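PDB 5MUJ: beta-galactosidase from Bacteroides thetaiotaomicron, which probably acts as a glycoside hydrolase on chain B of the plant pectin rhamnogalacturonan II and holds a glycan in its pocket. Local coordinates for residues R33-Y38 with T313-A318; H58-P63 with M74-Y79; Y90-A95 with G107-Y112; G280-M285 with F303-D308. One frame throughout, in Å; residues are numbered along the deposited sequence.

Contact 1: residues R33-Y38 with T313-A318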
loop_
_atom_site.group_PDB
_atom_site.type_symbol
_atom_site.label_atom_id
_atom_site.label_comp_id
_atom_site.label_asym_id
_atom_site.label_seq_id
_atom_site.Cartn_x
_atom_site.Cartn_y
_atom_site.Cartn_z
ATOM N N ARG A 33 -22.743 11.708 4.955
ATOM C CA ARG A 33 -21.331 12.103 4.888
ATOM C C ARG A 33 -20.552 11.056 4.085
ATOM O O ARG A 33 -19.695 11.431 3.272
ATOM C CB ARG A 33 -20.754 12.346 6.294
ATOM C CG ARG A 33 -19.259 12.663 6.415
ATOM C CD ARG A 33 -18.868 13.987 5.763
ATOM N NE ARG A 33 -17.581 14.541 6.237
ATOM C CZ ARG A 33 -16.778 15.379 5.554
ATOM N NH1 ARG A 33 -17.087 15.787 4.325
ATOM N NH2 ARG A 33 -15.637 15.811 6.097
HETATM N N MSE A 34 -20.881 9.765 4.244
HETATM C CA MSE A 34 -20.238 8.696 3.435
HETATM C C MSE A 34 -20.479 8.900 1.940
HETATM O O MSE A 34 -19.557 8.751 1.105
HETATM C CB MSE A 34 -20.688 7.315 3.883
HETATM C CG MSE A 34 -20.227 6.943 5.298
HETATM SE SE MSE A 34 -18.274 6.883 5.464
HETATM C CE MSE A 34 -18.042 5.326 4.301
ATOM N N GLU A 35 -21.698 9.287 1.600
ATOM C CA GLU A 35 -22.032 9.609 0.189
ATOM C C GLU A 35 -21.277 10.822 -0.376
ATOM O O GLU A 35 -20.838 10.788 -1.536
ATOM C CB GLU A 35 -23.553 9.719 0.042
ATOM C CG GLU A 35 -24.208 8.351 0.219
ATOM C CD GLU A 35 -25.706 8.383 0.411
ATOM O OE1 GLU A 35 -26.307 9.444 0.240
ATOM O OE2 GLU A 35 -26.290 7.322 0.735
ATOM N N GLN A 36 -21.096 11.860 0.440
ATOM C CA GLN A 36 -20.285 13.021 0.043
ATOM C C GLN A 36 -18.818 12.633 -0.198
ATOM O O GLN A 36 -18.205 13.122 -1.133
ATOM C CB GLN A 36 -20.344 14.122 1.093
ATOM C CG GLN A 36 -21.709 14.787 1.230
ATOM C CD GLN A 36 -21.831 15.667 2.465
ATOM O OE1 GLN A 36 -20.882 15.818 3.239
ATOM N NE2 GLN A 36 -23.013 16.254 2.655
ATOM N N ILE A 37 -18.252 11.802 0.675
ATOM C CA ILE A 37 -16.860 11.313 0.520
ATOM C C ILE A 37 -16.722 10.514 -0.778
ATOM O O ILE A 37 -15.792 10.749 -1.549
ATOM C CB ILE A 37 -16.395 10.464 1.733
ATOM C CG1 ILE A 37 -16.250 11.386 2.943
ATOM C CG2 ILE A 37 -15.061 9.774 1.431
ATOM C CD1 ILE A 37 -16.187 10.655 4.271
ATOM N N TYR A 38 -17.675 9.618 -1.051
ATOM C CA TYR A 38 -17.678 8.879 -2.325
ATOM C C TYR A 38 -17.619 9.830 -3.552
ATOM O O TYR A 38 -16.817 9.634 -4.448
ATOM C CB TYR A 38 -18.886 7.910 -2.421
ATOM C CG TYR A 38 -19.036 7.256 -3.787
ATOM C CD1 TYR A 38 -18.319 6.130 -4.141
ATOM C CD2 TYR A 38 -19.922 7.779 -4.722
ATOM C CE1 TYR A 38 -18.462 5.543 -5.399
ATOM C CE2 TYR A 38 -20.074 7.202 -5.966
ATOM C CZ TYR A 38 -19.353 6.103 -6.309
ATOM O OH TYR A 38 -19.482 5.523 -7.534
ATOM N N THR A 313 -16.208 3.162 9.571
ATOM C CA THR A 313 -17.497 2.939 8.916
ATOM C C THR A 313 -17.171 2.623 7.460
ATOM O O THR A 313 -16.480 3.410 6.800
ATOM C CB THR A 313 -18.378 4.198 8.976
ATOM O OG1 THR A 313 -18.643 4.556 10.346
ATOM C CG2 THR A 313 -19.702 3.978 8.236
ATOM N N ASP A 314 -17.668 1.503 6.966
ATOM C CA ASP A 314 -17.381 1.010 5.620
ATOM C C ASP A 314 -18.327 1.683 4.622
ATOM O O ASP A 314 -19.487 1.857 4.905
ATOM C CB ASP A 314 -17.576 -0.517 5.615
ATOM C CG ASP A 314 -16.672 -1.271 4.667
ATOM O OD1 ASP A 314 -15.858 -0.680 3.931
ATOM O OD2 ASP A 314 -16.789 -2.532 4.684
ATOM N N TRP A 315 -17.829 2.093 3.447
ATOM C CA TRP A 315 -18.707 2.523 2.380
ATOM C C TRP A 315 -19.777 1.511 1.997
ATOM O O TRP A 315 -19.477 0.375 1.740
ATOM C CB TRP A 315 -17.837 2.833 1.156
ATOM C CG TRP A 315 -18.554 3.258 -0.140
ATOM C CD1 TRP A 315 -18.276 2.784 -1.381
ATOM C CD2 TRP A 315 -19.628 4.205 -0.308
ATOM N NE1 TRP A 315 -19.074 3.400 -2.319
ATOM C CE2 TRP A 315 -19.919 4.256 -1.695
ATOM C CE3 TRP A 315 -20.368 5.008 0.563
ATOM C CZ2 TRP A 315 -20.935 5.076 -2.240
ATOM C CZ3 TRP A 315 -21.366 5.811 0.040
ATOM C CH2 TRP A 315 -21.628 5.860 -1.370
ATOM N N HIS A 316 -21.011 1.979 1.806
ATOM C CA HIS A 316 -22.138 1.069 1.534
ATOM C C HIS A 316 -22.568 1.000 0.065
ATOM O O HIS A 316 -23.555 0.348 -0.269
ATOM C CB HIS A 316 -23.325 1.441 2.411
ATOM C CG HIS A 316 -23.729 2.874 2.280
ATOM N ND1 HIS A 316 -24.799 3.279 1.513
ATOM C CD2 HIS A 316 -23.191 4.001 2.795
ATOM C CE1 HIS A 316 -24.900 4.591 1.567
ATOM N NE2 HIS A 316 -23.954 5.048 2.361
ATOM N N GLY A 317 -21.775 1.618 -0.808
ATOM C CA GLY A 317 -22.130 1.813 -2.238
ATOM C C GLY A 317 -21.129 1.114 -3.121
ATOM O O GLY A 317 -20.332 0.318 -2.645
ATOM N N ALA A 318 -21.137 1.465 -4.408
ATOM C CA ALA A 318 -20.297 0.840 -5.431
ATOM C C ALA A 318 -18.843 0.978 -5.051
ATOM O O ALA A 318 -18.414 2.000 -4.546
ATOM C CB ALA A 318 -20.525 1.503 -6.801
#

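Contact 2: residues H58-P63 with M74-Y79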
loop_
_atom_site.group_PDB
_atom_site.type_symbol
_atom_site.label_atom_id
_atom_site.label_comp_id
_atom_site.label_asym_id
_atom_site.label_seq_id
_atom_site.Cartn_x
_atom_site.Cartn_y
_atom_site.Cartn_z
ATOM N N HIS A 58 8.668 -10.249 -14.565
ATOM C CA HIS A 58 8.665 -9.188 -13.578
ATOM C C HIS A 58 7.225 -8.806 -13.346
ATOM O O HIS A 58 6.387 -8.826 -14.283
ATOM C CB HIS A 58 9.506 -7.954 -13.993
ATOM C CG HIS A 58 10.959 -8.250 -14.204
ATOM N ND1 HIS A 58 11.910 -8.132 -13.209
ATOM C CD2 HIS A 58 11.627 -8.658 -15.306
ATOM C CE1 HIS A 58 13.094 -8.467 -13.692
ATOM N NE2 HIS A 58 12.950 -8.791 -14.960
ATOM N N LYS A 59 6.926 -8.452 -12.099
ATOM C CA LYS A 59 5.632 -7.957 -11.703
ATOM C C LYS A 59 5.841 -6.699 -10.883
ATOM O O LYS A 59 6.724 -6.656 -10.040
ATOM C CB LYS A 59 4.896 -9.020 -10.866
ATOM C CG LYS A 59 4.698 -10.336 -11.589
ATOM C CD LYS A 59 4.077 -11.405 -10.673
ATOM C CE LYS A 59 4.097 -12.831 -11.221
ATOM N NZ LYS A 59 3.226 -13.038 -12.416
ATOM N N ILE A 60 4.986 -5.708 -11.094
ATOM C CA ILE A 60 5.121 -4.371 -10.514
ATOM C C ILE A 60 3.858 -4.020 -9.694
ATOM O O ILE A 60 2.739 -4.137 -10.203
ATOM C CB ILE A 60 5.373 -3.330 -11.638
ATOM C CG1 ILE A 60 6.802 -3.521 -12.181
ATOM C CG2 ILE A 60 5.155 -1.915 -11.114
ATOM C CD1 ILE A 60 7.145 -2.647 -13.373
ATOM N N ASP A 61 4.051 -3.501 -8.480
ATOM C CA ASP A 61 2.938 -3.281 -7.544
ATOM C C ASP A 61 3.263 -2.178 -6.534
ATOM O O ASP A 61 4.396 -1.622 -6.515
ATOM C CB ASP A 61 2.683 -4.649 -6.836
ATOM C CG ASP A 61 1.323 -4.814 -6.191
ATOM O OD1 ASP A 61 0.579 -3.860 -5.924
ATOM O OD2 ASP A 61 1.002 -5.986 -5.916
ATOM N N CYS A 62 2.283 -1.852 -5.713
ATOM C CA CYS A 62 2.460 -1.142 -4.457
ATOM C C CYS A 62 2.968 0.277 -4.638
ATOM O O CYS A 62 4.032 0.600 -4.157
ATOM C CB CYS A 62 3.432 -1.881 -3.524
ATOM S SG CYS A 62 3.024 -3.573 -3.052
ATOM N N PRO A 63 2.219 1.112 -5.408
ATOM C CA PRO A 63 2.563 2.493 -5.533
ATOM C C PRO A 63 2.444 3.345 -4.282
ATOM O O PRO A 63 1.453 3.239 -3.520
ATOM C CB PRO A 63 1.555 3.004 -6.580
ATOM C CG PRO A 63 0.342 2.159 -6.333
ATOM C CD PRO A 63 0.929 0.808 -6.071
HETATM N N MSE A 74 7.127 8.234 -7.545
HETATM C CA MSE A 74 6.402 7.019 -7.151
HETATM C C MSE A 74 7.395 5.950 -6.794
HETATM O O MSE A 74 8.192 5.533 -7.615
HETATM C CB MSE A 74 5.522 6.517 -8.305
HETATM C CG MSE A 74 4.694 5.302 -7.854
HETATM SE SE MSE A 74 4.093 4.303 -9.408
HETATM C CE MSE A 74 3.035 5.730 -10.257
ATOM N N THR A 75 7.307 5.455 -5.558
ATOM C CA THR A 75 8.020 4.186 -5.237
ATOM C C THR A 75 7.095 3.035 -5.570
ATOM O O THR A 75 5.898 3.195 -5.563
ATOM C CB THR A 75 8.524 4.003 -3.760
ATOM O OG1 THR A 75 7.448 4.191 -2.817
ATOM C CG2 THR A 75 9.628 4.896 -3.424
ATOM N N TYR A 76 7.692 1.926 -5.976
ATOM C CA TYR A 76 6.960 0.691 -6.277
ATOM C C TYR A 76 7.841 -0.552 -6.060
ATOM O O TYR A 76 9.054 -0.453 -5.958
ATOM C CB TYR A 76 6.344 0.725 -7.671
ATOM C CG TYR A 76 7.349 0.799 -8.814
ATOM C CD1 TYR A 76 7.860 -0.361 -9.391
ATOM C CD2 TYR A 76 7.747 2.043 -9.355
ATOM C CE1 TYR A 76 8.789 -0.324 -10.417
ATOM C CE2 TYR A 76 8.674 2.095 -10.408
ATOM C CZ TYR A 76 9.143 0.929 -10.967
ATOM O OH TYR A 76 10.048 0.953 -12.000
ATOM N N VAL A 77 7.196 -1.709 -5.921
ATOM C CA VAL A 77 7.942 -2.927 -5.732
ATOM C C VAL A 77 7.940 -3.734 -7.036
ATOM O O VAL A 77 6.992 -3.680 -7.837
ATOM C CB VAL A 77 7.415 -3.767 -4.532
ATOM C CG1 VAL A 77 7.416 -2.877 -3.286
ATOM C CG2 VAL A 77 6.041 -4.391 -4.822
ATOM N N VAL A 78 9.028 -4.439 -7.249
ATOM C CA VAL A 78 9.197 -5.341 -8.343
ATOM C C VAL A 78 9.469 -6.760 -7.756
ATOM O O VAL A 78 10.341 -6.959 -6.886
ATOM C CB VAL A 78 10.390 -4.933 -9.224
ATOM C CG1 VAL A 78 10.713 -6.007 -10.243
ATOM C CG2 VAL A 78 10.123 -3.590 -9.934
ATOM N N TYR A 79 8.748 -7.730 -8.265
ATOM C CA TYR A 79 9.025 -9.166 -8.023
ATOM C C TYR A 79 9.558 -9.718 -9.332
ATOM O O TYR A 79 8.940 -9.474 -10.386
ATOM C CB TYR A 79 7.747 -9.900 -7.608
ATOM C CG TYR A 79 7.906 -11.400 -7.626
ATOM C CD1 TYR A 79 8.665 -12.048 -6.646
ATOM C CD2 TYR A 79 7.332 -12.168 -8.613
ATOM C CE1 TYR A 79 8.853 -13.408 -6.683
ATOM C CE2 TYR A 79 7.494 -13.545 -8.641
ATOM C CZ TYR A 79 8.263 -14.159 -7.666
ATOM O OH TYR A 79 8.441 -15.522 -7.629
HETATM O O HOH W 1 5.849 2.082 -2.468
#

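Contact 3: residues Y90-A95 with G107-Y112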
loop_
_atom_site.group_PDB
_atom_site.type_symbol
_atom_site.label_atom_id
_atom_site.label_comp_id
_atom_site.label_asym_id
_atom_site.label_seq_id
_atom_site.Cartn_x
_atom_site.Cartn_y
_atom_site.Cartn_z
ATOM N N TYR A 90 10.982 -9.258 -3.581
ATOM C CA TYR A 90 10.829 -7.837 -3.770
ATOM C C TYR A 90 12.103 -7.005 -3.714
ATOM O O TYR A 90 12.944 -7.198 -2.820
ATOM C CB TYR A 90 9.853 -7.284 -2.746
ATOM C CG TYR A 90 8.375 -7.563 -2.953
ATOM C CD1 TYR A 90 7.815 -7.646 -4.230
ATOM C CD2 TYR A 90 7.523 -7.665 -1.861
ATOM C CE1 TYR A 90 6.457 -7.846 -4.421
ATOM C CE2 TYR A 90 6.169 -7.905 -2.028
ATOM C CZ TYR A 90 5.632 -7.990 -3.310
ATOM O OH TYR A 90 4.297 -8.190 -3.486
ATOM N N GLU A 91 12.231 -6.072 -4.691
ATOM C CA GLU A 91 13.015 -4.830 -4.542
ATOM C C GLU A 91 12.117 -3.611 -4.730
ATOM O O GLU A 91 11.022 -3.728 -5.257
ATOM C CB GLU A 91 14.221 -4.766 -5.514
ATOM C CG GLU A 91 15.246 -5.866 -5.306
ATOM C CD GLU A 91 16.444 -5.752 -6.194
ATOM O OE1 GLU A 91 16.275 -5.766 -7.454
ATOM O OE2 GLU A 91 17.535 -5.594 -5.630
ATOM N N THR A 92 12.583 -2.467 -4.247
ATOM C CA THR A 92 11.827 -1.254 -4.337
ATOM C C THR A 92 12.593 -0.332 -5.291
ATOM O O THR A 92 13.810 -0.119 -5.192
ATOM C CB THR A 92 11.640 -0.598 -2.995
ATOM O OG1 THR A 92 11.094 -1.557 -2.075
ATOM C CG2 THR A 92 10.699 0.610 -3.062
ATOM N N TRP A 93 11.797 0.218 -6.205
ATOM C CA TRP A 93 12.260 1.143 -7.251
ATOM C C TRP A 93 11.525 2.483 -7.071
ATOM O O TRP A 93 10.503 2.621 -6.393
ATOM C CB TRP A 93 11.973 0.549 -8.643
ATOM C CG TRP A 93 12.705 -0.688 -8.980
ATOM C CD1 TRP A 93 12.562 -1.920 -8.374
ATOM C CD2 TRP A 93 13.685 -0.872 -9.988
ATOM N NE1 TRP A 93 13.403 -2.851 -8.938
ATOM C CE2 TRP A 93 14.112 -2.235 -9.940
ATOM C CE3 TRP A 93 14.262 -0.014 -10.930
ATOM C CZ2 TRP A 93 15.078 -2.743 -10.799
ATOM C CZ3 TRP A 93 15.228 -0.509 -11.758
ATOM C CH2 TRP A 93 15.611 -1.852 -11.735
ATOM N N ILE A 94 12.028 3.449 -7.809
ATOM C CA ILE A 94 11.451 4.815 -7.861
ATOM C C ILE A 94 11.335 5.315 -9.320
ATOM O O ILE A 94 12.220 5.086 -10.132
ATOM C CB ILE A 94 12.192 5.801 -6.923
ATOM C CG1 ILE A 94 11.367 7.047 -6.642
ATOM C CG2 ILE A 94 13.557 6.211 -7.479
ATOM C CD1 ILE A 94 11.916 7.923 -5.543
ATOM N N ALA A 95 10.216 5.985 -9.588
ATOM C CA ALA A 95 10.000 6.578 -10.893
ATOM C C ALA A 95 9.565 7.996 -10.691
ATOM O O ALA A 95 9.094 8.418 -9.642
ATOM C CB ALA A 95 8.946 5.846 -11.680
ATOM N N GLY A 107 15.536 3.847 -11.006
ATOM C CA GLY A 107 16.422 2.830 -10.416
ATOM C C GLY A 107 15.922 2.482 -9.040
ATOM O O GLY A 107 14.895 2.997 -8.589
ATOM N N ARG A 108 16.704 1.611 -8.398
ATOM C CA ARG A 108 16.361 1.069 -7.078
ATOM C C ARG A 108 16.616 2.012 -5.907
ATOM O O ARG A 108 17.589 2.797 -5.905
ATOM C CB ARG A 108 17.112 -0.238 -6.823
ATOM C CG ARG A 108 16.787 -1.388 -7.769
ATOM C CD ARG A 108 17.866 -2.417 -7.651
ATOM N NE ARG A 108 17.779 -3.551 -8.541
ATOM C CZ ARG A 108 18.355 -3.646 -9.720
ATOM N NH1 ARG A 108 18.992 -2.601 -10.271
ATOM N NH2 ARG A 108 18.231 -4.770 -10.392
ATOM N N VAL A 109 15.719 1.926 -4.913
ATOM C CA VAL A 109 15.923 2.560 -3.605
ATOM C C VAL A 109 16.062 1.573 -2.445
ATOM O O VAL A 109 16.561 1.973 -1.383
ATOM C CB VAL A 109 14.822 3.598 -3.277
ATOM C CG1 VAL A 109 14.851 4.742 -4.287
ATOM C CG2 VAL A 109 13.452 2.963 -3.256
ATOM N N LEU A 110 15.626 0.326 -2.638
ATOM C CA LEU A 110 15.777 -0.777 -1.618
ATOM C C LEU A 110 16.084 -2.031 -2.400
ATOM O O LEU A 110 15.220 -2.558 -3.114
ATOM C CB LEU A 110 14.532 -0.990 -0.751
ATOM C CG LEU A 110 14.164 -0.197 0.481
ATOM C CD1 LEU A 110 13.165 -1.042 1.285
ATOM C CD2 LEU A 110 15.325 0.161 1.379
ATOM N N SER A 111 17.328 -2.493 -2.289
ATOM C CA SER A 111 17.844 -3.588 -3.097
ATOM C C SER A 111 18.032 -4.826 -2.208
ATOM O O SER A 111 18.153 -4.692 -1.002
ATOM C CB SER A 111 19.188 -3.190 -3.669
ATOM O OG SER A 111 19.107 -1.941 -4.343
ATOM N N TYR A 112 18.160 -5.990 -2.836
ATOM C CA TYR A 112 18.481 -7.219 -2.126
ATOM C C TYR A 112 19.732 -6.977 -1.292
ATOM O O TYR A 112 20.747 -6.496 -1.793
ATOM C CB TYR A 112 18.733 -8.408 -3.059
ATOM C CG TYR A 112 17.576 -8.794 -3.933
ATOM C CD1 TYR A 112 16.363 -9.205 -3.390
ATOM C CD2 TYR A 112 17.697 -8.715 -5.330
ATOM C CE1 TYR A 112 15.303 -9.509 -4.215
ATOM C CE2 TYR A 112 16.641 -9.025 -6.164
ATOM C CZ TYR A 112 15.444 -9.450 -5.604
ATOM O OH TYR A 112 14.378 -9.766 -6.393
HETATM O O HOH W 2 17.530 -7.424 -9.170
#

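Contact 4: residues G280-M285 with F303-D308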
loop_
_atom_site.group_PDB
_atom_site.type_symbol
_atom_site.label_atom_id
_atom_site.label_comp_id
_atom_site.label_asym_id
_atom_site.label_seq_id
_atom_site.Cartn_x
_atom_site.Cartn_y
_atom_site.Cartn_z
ATOM N N GLY A 280 -10.917 17.254 6.167
ATOM C CA GLY A 280 -11.639 18.075 7.115
ATOM C C GLY A 280 -11.421 17.509 8.495
ATOM O O GLY A 280 -10.276 17.354 8.931
ATOM N N ASP A 281 -12.522 17.181 9.170
ATOM C CA ASP A 281 -12.472 16.514 10.477
ATOM C C ASP A 281 -12.563 14.987 10.390
ATOM O O ASP A 281 -12.571 14.320 11.429
ATOM C CB ASP A 281 -13.540 17.087 11.438
ATOM C CG ASP A 281 -14.985 16.933 10.926
ATOM O OD1 ASP A 281 -15.221 16.375 9.829
ATOM O OD2 ASP A 281 -15.906 17.400 11.633
ATOM N N VAL A 282 -12.623 14.422 9.185
ATOM C CA VAL A 282 -12.733 12.970 9.015
ATOM C C VAL A 282 -11.506 12.334 8.325
ATOM O O VAL A 282 -10.887 12.930 7.450
ATOM C CB VAL A 282 -14.068 12.573 8.322
ATOM C CG1 VAL A 282 -14.006 12.782 6.817
ATOM C CG2 VAL A 282 -14.478 11.127 8.656
ATOM N N TYR A 283 -11.150 11.126 8.769
ATOM C CA TYR A 283 -10.125 10.304 8.126
ATOM C C TYR A 283 -10.809 9.378 7.154
ATOM O O TYR A 283 -11.854 8.796 7.486
ATOM C CB TYR A 283 -9.345 9.451 9.150
ATOM C CG TYR A 283 -8.558 10.271 10.133
ATOM C CD1 TYR A 283 -7.327 10.845 9.774
ATOM C CD2 TYR A 283 -9.027 10.477 11.429
ATOM C CE1 TYR A 283 -6.599 11.584 10.687
ATOM C CE2 TYR A 283 -8.319 11.251 12.318
ATOM C CZ TYR A 283 -7.110 11.797 11.942
ATOM O OH TYR A 283 -6.414 12.548 12.852
ATOM N N VAL A 284 -10.227 9.258 5.954
ATOM C CA VAL A 284 -10.684 8.343 4.943
ATOM C C VAL A 284 -9.621 7.287 4.704
ATOM O O VAL A 284 -8.469 7.618 4.426
ATOM C CB VAL A 284 -10.967 9.104 3.629
ATOM C CG1 VAL A 284 -11.421 8.134 2.535
ATOM C CG2 VAL A 284 -12.013 10.153 3.917
HETATM N N MSE A 285 -9.993 6.017 4.839
HETATM C CA MSE A 285 -9.102 4.938 4.563
HETATM C C MSE A 285 -9.488 4.371 3.236
HETATM O O MSE A 285 -10.560 3.778 3.090
HETATM C CB MSE A 285 -9.222 3.832 5.627
HETATM C CG MSE A 285 -8.272 2.687 5.351
HETATM SE SE MSE A 285 -8.803 1.087 6.327
HETATM C CE MSE A 285 -8.224 1.674 8.098
ATOM N N PHE A 303 -13.517 2.242 0.307
ATOM C CA PHE A 303 -13.007 3.036 1.401
ATOM C C PHE A 303 -13.873 2.884 2.628
ATOM O O PHE A 303 -15.007 2.441 2.537
ATOM C CB PHE A 303 -12.929 4.511 1.024
ATOM C CG PHE A 303 -14.273 5.163 0.902
ATOM C CD1 PHE A 303 -15.014 5.045 -0.274
ATOM C CD2 PHE A 303 -14.817 5.847 1.976
ATOM C CE1 PHE A 303 -16.280 5.649 -0.389
ATOM C CE2 PHE A 303 -16.081 6.447 1.860
ATOM C CZ PHE A 303 -16.810 6.347 0.678
ATOM N N ALA A 304 -13.271 3.298 3.738
ATOM C CA ALA A 304 -13.937 3.480 4.999
ATOM C C ALA A 304 -13.628 4.852 5.569
ATOM O O ALA A 304 -12.709 5.534 5.099
ATOM C CB ALA A 304 -13.500 2.367 5.971
ATOM N N ALA A 305 -14.363 5.282 6.592
ATOM C CA ALA A 305 -14.063 6.559 7.229
ATOM C C ALA A 305 -14.225 6.481 8.756
ATOM O O ALA A 305 -14.914 5.584 9.256
ATOM C CB ALA A 305 -14.894 7.707 6.620
ATOM N N SER A 306 -13.546 7.382 9.457
ATOM C CA SER A 306 -13.478 7.363 10.931
ATOM C C SER A 306 -13.144 8.738 11.477
ATOM O O SER A 306 -12.429 9.507 10.834
ATOM C CB SER A 306 -12.416 6.365 11.406
ATOM O OG SER A 306 -12.327 6.418 12.792
ATOM N N TYR A 307 -13.671 9.070 12.655
ATOM C CA TYR A 307 -13.292 10.328 13.341
ATOM C C TYR A 307 -12.134 10.122 14.329
ATOM O O TYR A 307 -11.434 11.098 14.680
ATOM C CB TYR A 307 -14.478 10.951 14.077
ATOM C CG TYR A 307 -15.549 11.439 13.150
ATOM C CD1 TYR A 307 -15.365 12.616 12.413
ATOM C CD2 TYR A 307 -16.750 10.742 12.998
ATOM C CE1 TYR A 307 -16.344 13.077 11.545
ATOM C CE2 TYR A 307 -17.727 11.190 12.123
ATOM C CZ TYR A 307 -17.522 12.361 11.401
ATOM O OH TYR A 307 -18.483 12.842 10.525
ATOM N N ASP A 308 -11.918 8.861 14.722
ATOM C CA ASP A 308 -11.019 8.509 15.842
ATOM C C ASP A 308 -9.885 7.497 15.542
ATOM O O ASP A 308 -9.205 7.047 16.464
ATOM C CB ASP A 308 -11.866 8.012 17.021
ATOM C CG ASP A 308 -12.551 6.680 16.759
ATOM O OD1 ASP A 308 -12.152 5.928 15.848
ATOM O OD2 ASP A 308 -13.509 6.375 17.497
HETATM O O HOH W 3 -17.540 15.029 8.949
HETATM O O HOH W 4 -10.993 13.911 13.446
#

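Contact 1: residues R33-Y38 with T313-A318
Trp315 and Tyr38 lie ring against ring where helix 31-41 meets the chain after strand 313-314. The Tyr38 ring and the six-membered indole ring are nearly parallel, 17° apart, but slid so far that they barely overlap. Trp315 CZ2 lies 3.3 Å from Tyr38 CG, toward the rim of the tyrosine. Tyr38 CB makes a CH-pi contact over the indole, 3.7 Å from the six-membered centroid. With CG anti to the backbone N (chi1 177°), the Trp315 indole lies between Tyr38 and backbone N of Gly317 on its opposite face. Glu35 CG meets the indole edge at Trp315 CZ3, 3.8 Å away. Trp315 NE1 gives a hydrogen bond to Ala318 O (2.7 Å), which lies in the ring plane and steadies the indole. Selenomethionine Met34 is bent at chi2 and chi3, and its CE rests 3.4 Å from Trp315 N. An alanine in place of Trp315 would probably leave Tyr38 without its ring partner, Ala318 O without this donor, and a gap against the helix. Trp315 also stacks on Phe303 of strand 299-306. The arrangement seats an N-terminal helix against the outer strand of the blade of strands 270-279 to 313-314 in a five-bladed beta-propeller.

Contact 2: residues H58-P63 with M74-Y79
Lys59 and Tyr79 form a hydrogen-bonded antiparallel pair, with both backbone bonds made. Lys59 N gives to Tyr79 O at 2.8 Å, and Tyr79 N gives back to Lys59 O at 2.9 Å. Asp61 and Val77 repeat the pattern. Asp61 N reaches Val77 O at 3.0 Å, and Val77 N reaches Asp61 O. Between them Ile60 and Val78 are a non-hydrogen-bonded pair. Outward, the backbone of Ile60 is hydrogen-bonded to that of Arg357, and Val78 to Glu91. Beyond Asp61 the direct bonds between the two segments stop. Water 1 takes over, giving to Cys62 O (2.9 Å) and accepting from Thr75 OG1 (2.7 Å). This is the hairpin of strands 59-68 and 71-79, the first two strands of a four-stranded propeller blade. Ile60 CG2 packs 3.6 Å from Tyr76 CD1, and Cys62 SG lies 3.6 Å from Val77 CG2. Tyr76 OH bonds to Thr105 OG1, Lys59 NZ gives to Lys82 O and Glu355 O, and Tyr79 OH bonds to Thr83 O and Gly87 N. Asp61, its CG anti to the backbone N (chi1 -160°), turns its carboxylate off the partner strand, and OD1 receives a weak bond from Cys62 N. Its OD2 forms salt bridges with Lys334 and Arg357, and its side chain is about 4 Å from a bound rhamnose in the glycan pocket.

Contact 3: residues Y90-A95 with G107-Y112
Glu91 runs across the face of Tyr112 to reach Arg108. Its CB lies 3.4 Å from Leu110 O. CG, anti to the carbonyl carbon (chi1 -62°), sits over the centre of the Tyr112 ring, 3.5 Å from the centroid, in a CH-pi contact. The extended chain takes CD over the rim, 3.3 Å from Tyr112 CE2, with the carboxylate stacked 11° from the ring plane. OE1 forms a salt bridge with Arg108 NE at 2.9 Å. The bond is nearly straight (N-H...O 173°), and NE meets OE1 from above the carboxylate plane. Water 2 also gives to OE1 and accepts from Arg108 NH2. Glu91 OE2 uses its anti lone pair to accept from Tyr112 N at 2.9 Å. The Arg108 side chain runs beside Trp93, its CG over the indole face. Val109 N and Leu110 N both give to Thr92 O, a classic beta bulge in the hairpin of strands 90-97 and 104-110. An alanine for Glu91 would probably leave Arg108 NE and Tyr112 N without these acceptors and uncover one face of the Tyr112 ring. With one oxygen held by a guanidinium and a water and the other by an amide, the carboxylate is likely to be stabilised in its charged form.

Contact 4: residues G280-M285 with F303-D308
Val282 CG2 packs against Ala305 CB at 4.0 Å in the apolar centre of this strand pair. Farther along, Phe303, with CG between its backbone N and carbonyl carbon (chi1 71°), brings CD2 within 4.1 Å of Val284 CG1. Helix 31-41 covers this face: Ile37 touches Val282, Val284 and Phe303, and Met34 touches Phe303 and Ala305. Tyr283, Met285, Ala304 and Ser306 point to the other face, where Met285 and Ser306 pack on Trp312. The pair is the hairpin of strands 282-290 and 299-306, the middle two strands of a four-stranded antiparallel blade in the propeller. Four backbone bonds join them. Tyr283 N gives to Ser306 O (2.9 Å), and Ser306 N gives to Tyr283 O. Met285 N gives to Ala304 O (2.8 Å), and Ala304 N returns the bond to Met285 O. Where the strands end, Val282 CG2 also lies over one face of the Tyr307 ring in a CH-pi contact, 4.2 Å from the centroid. Asp281 O meets the edge of that ring at Tyr307 CD1. Two waters bridge the polar edge. Water 3 gives to Asp281 OD1 (2.8 Å) and is bonded to Tyr307 OH. Water 4 gives to Asp281 O and to Tyr307 O. Ser306 OG accepts from Asp308 N at 3.1 Å, an ST turn, and bonds to Asn311 O.

In the fold
From the N terminus, helix 31-41 comes first and opens contact 1. The chain then builds the blade of strands 59-68 to 104-110. Contact 2 closes the hairpin of its first two strands, then contact 3 that of its last two. The two touch through neighbouring strands 71-79 and 90-97. Much later, contact 4 closes a hairpin in the blade of strands 270-279 to 313-314. Residues 313-318 then return to the helix and close contact 1, whose long loop encloses the other three. None cross. Contacts 1 and 4 touch through strands 299-306 and 313-314. They lie across the chain's centre from contacts 2 and 3; the centres of contacts 1 and 3 are about 35 Å apart.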